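Local atomic coordinates of response regulator (Helicobacter pylori, PDB entry 2PLN), a protein that probably acts as an orphan response regulator controlling transcription in a two-component-type system, represented here by its N-terminal receiver domain. Residues 75-78 / 79-83. Sequence-based numbering, arbitrary orientation.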
ATOM      1  N   SER A  75     -15.114  11.202   0.065  1.00 19.54           N
ATOM      2  CA  SER A  75     -15.663  11.986  -1.062  1.00 18.82           C
ATOM      3  C   SER A  75     -14.549  12.765  -1.739  1.00 18.19           C
ATOM      4  O   SER A  75     -14.502  12.887  -2.952  1.00 17.87           O
ATOM      5  CB  SER A  75     -16.798  12.914  -0.625  1.00 19.17           C
ATOM      6  OG  SER A  75     -16.339  13.816   0.362  1.00 21.64           O
ATOM      7  N   PHE A  76     -13.634  13.290  -0.926  1.00 18.07           N
ATOM      8  CA  PHE A  76     -12.460  14.003  -1.435  1.00 17.32           C
ATOM      9  C   PHE A  76     -11.624  13.107  -2.354  1.00 17.11           C
ATOM     10  O   PHE A  76     -11.126  13.554  -3.397  1.00 16.89           O
ATOM     11  CB  PHE A  76     -11.672  14.495  -0.231  1.00 17.18           C
ATOM     12  CG  PHE A  76     -10.287  14.982  -0.534  1.00 17.01           C
ATOM     13  CD1 PHE A  76      -9.180  14.140  -0.361  1.00 16.88           C
ATOM     14  CD2 PHE A  76     -10.077  16.301  -0.936  1.00 17.26           C
ATOM     15  CE1 PHE A  76      -7.905  14.590  -0.590  1.00 16.43           C
ATOM     16  CE2 PHE A  76      -8.799  16.762  -1.167  1.00 18.52           C
ATOM     17  CZ  PHE A  76      -7.702  15.903  -0.999  1.00 17.25           C
ATOM     18  N   VAL A  77     -11.473  11.830  -1.964  1.00 16.93           N
ATOM     19  CA  VAL A  77     -10.664  10.892  -2.754  1.00 16.50           C
ATOM     20  C   VAL A  77     -11.247  10.827  -4.173  1.00 16.86           C
ATOM     21  O   VAL A  77     -10.532  10.976  -5.156  1.00 16.44           O
ATOM     22  CB  VAL A  77     -10.577   9.502  -2.093  1.00 16.03           C
ATOM     23  CG1 VAL A  77     -10.019   8.468  -3.038  1.00 16.89           C
ATOM     24  CG2 VAL A  77      -9.704   9.574  -0.815  1.00 14.91           C
ATOM     25  N   SER A  78     -12.549  10.587  -4.254  1.00 16.76           N
ATOM     26  CA  SER A  78     -13.210  10.514  -5.543  1.00 18.71           C
ATOM     27  C   SER A  78     -13.099  11.828  -6.351  1.00 18.02           C
ATOM     28  O   SER A  78     -12.866  11.786  -7.540  1.00 17.22           O
ATOM     29  CB  SER A  78     -14.678  10.115  -5.361  1.00 19.53           C
ATOM     30  OG  SER A  78     -15.253   9.936  -6.634  1.00 25.40           O
ATOM     31  N   ARG A  79     -13.268  12.980  -5.698  1.00 18.31           N
ATOM     32  CA  ARG A  79     -13.159  14.274  -6.419  1.00 18.55           C
ATOM     33  C   ARG A  79     -11.786  14.472  -7.040  1.00 18.56           C
ATOM     34  O   ARG A  79     -11.668  14.899  -8.209  1.00 18.75           O
ATOM     35  CB  ARG A  79     -13.457  15.464  -5.518  1.00 18.17           C
ATOM     36  CG  ARG A  79     -14.893  15.654  -5.163  1.00 17.23           C
ATOM     37  CD  ARG A  79     -15.177  17.027  -4.605  1.00 18.49           C
ATOM     38  NE  ARG A  79     -14.401  17.358  -3.406  1.00 16.63           N
ATOM     39  CZ  ARG A  79     -14.690  16.913  -2.180  1.00 17.94           C
ATOM     40  NH1 ARG A  79     -15.732  16.099  -1.969  1.00 18.91           N
ATOM     41  NH2 ARG A  79     -13.935  17.266  -1.163  1.00 15.80           N
ATOM     42  N   ILE A  80     -10.743  14.109  -6.290  1.00 18.70           N
ATOM     43  CA  ILE A  80      -9.346  14.290  -6.735  1.00 19.00           C
ATOM     44  C   ILE A  80      -8.972  13.290  -7.812  1.00 19.06           C
ATOM     45  O   ILE A  80      -8.257  13.627  -8.783  1.00 19.19           O
ATOM     46  CB  ILE A  80      -8.360  14.169  -5.506  1.00 19.33           C
ATOM     47  CG1 ILE A  80      -8.577  15.321  -4.535  1.00 20.01           C
ATOM     48  CG2 ILE A  80      -6.883  14.081  -5.989  1.00 20.02           C
ATOM     49  CD1 ILE A  80      -8.461  16.682  -5.149  1.00 22.39           C
ATOM     50  N   LYS A  81      -9.424  12.058  -7.641  1.00 19.53           N
ATOM     51  CA  LYS A  81      -9.195  10.999  -8.638  1.00 20.43           C
ATOM     52  C   LYS A  81      -9.840  11.351  -9.977  1.00 21.80           C
ATOM     53  O   LYS A  81      -9.359  10.925 -11.041  1.00 21.82           O
ATOM     54  CB  LYS A  81      -9.728   9.645  -8.153  1.00 21.58           C
ATOM     55  CG  LYS A  81      -8.898   8.938  -7.046  1.00 20.78           C
ATOM     56  CD  LYS A  81      -7.398   9.097  -7.215  1.00 25.16           C
ATOM     57  CE  LYS A  81      -6.722   8.112  -8.163  1.00 26.43           C
ATOM     58  NZ  LYS A  81      -5.299   7.797  -7.664  1.00 28.61           N
ATOM     59  N   GLU A  82     -10.934  12.103  -9.923  1.00 22.40           N
ATOM     60  CA  GLU A  82     -11.578  12.515 -11.160  1.00 25.44           C
ATOM     61  C   GLU A  82     -10.899  13.740 -11.768  1.00 23.91           C
ATOM     62  O   GLU A  82     -10.621  13.768 -12.974  1.00 24.17           O
ATOM     63  CB  GLU A  82     -13.115  12.643 -11.044  1.00 24.74           C
ATOM     64  CG  GLU A  82     -13.686  13.719 -10.135  1.00 28.35           C
ATOM     65  CD  GLU A  82     -15.134  14.146 -10.476  1.00 27.18           C
ATOM     66  OE1 GLU A  82     -15.589  13.906 -11.634  1.00 33.55           O
ATOM     67  OE2 GLU A  82     -15.817  14.748  -9.584  1.00 31.30           O
ATOM     68  N   LYS A  83     -10.570  14.714 -10.931  1.00 23.54           N
ATOM     69  CA  LYS A  83      -9.969  15.961 -11.411  1.00 23.28           C
ATOM     70  C   LYS A  83      -8.460  15.909 -11.691  1.00 23.14           C
ATOM     71  O   LYS A  83      -7.974  16.536 -12.656  1.00 23.60           O
ATOM     72  CB  LYS A  83     -10.267  17.097 -10.437  1.00 22.95           C
ATOM     73  CG  LYS A  83      -9.987  18.480 -11.021  1.00 22.88           C
ATOM     74  CD  LYS A  83     -10.484  19.578 -10.112  1.00 22.13           C
ATOM     75  CE  LYS A  83     -10.448  20.920 -10.873  1.00 19.59           C
ATOM     76  NZ  LYS A  83     -11.002  21.959 -10.008  1.00 19.80           N
TER
HETATM   77  O   HOH W   1     -14.901  15.911   1.430  1.00 27.69           O
HETATM   78  O   HOH W   2     -16.112  12.404  -7.971  1.00 33.48           O
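With chi1 of F76 at 167°, its CG lies opposite the backbone N and the ring extends beside the carbonyl carbon, where I80, one turn on, lays CG1 over one face. I80 CG1 stands 3.8 Å from the centroid of the F76 ring, 18° off the ring normal, a CH-pi contact. R79 turns back along the helix through a bend at chi3, and its guanidinium settles over the backbone of F76, one face against F76 CA. R79 NH2 lies near the plane of the F76 ring at its edge, 4.0 Å from F76 CD2, and the two planes stand 71° apart, so the pair is not stacked. A water in the guanidinium plane accepts from R79 NH2 at 3.1 Å and also bonds S75 OG at 2.8 Å, bridging the turn. These residues belong to helix 73-83, the crossover between parallel strands 65-68 and 88-93 in the CheY-like receiver fold. F76 and I80 meet M58 of helix 51-60, whose E55 takes R79 NE in a salt bridge; I80 and V77 also meet V89 of strand 88-93. The main chain keeps the i to i+4 hydrogen bonds of an alpha helix, K81 N to V77 O at 2.9 Å among them. K81 CG lies 3.2 Å from V77 O, while K81 NZ forms a salt bridge with D110. A second water lies 2.9 Å from S78 OG and donates a weak hydrogen bond to E82 OE2.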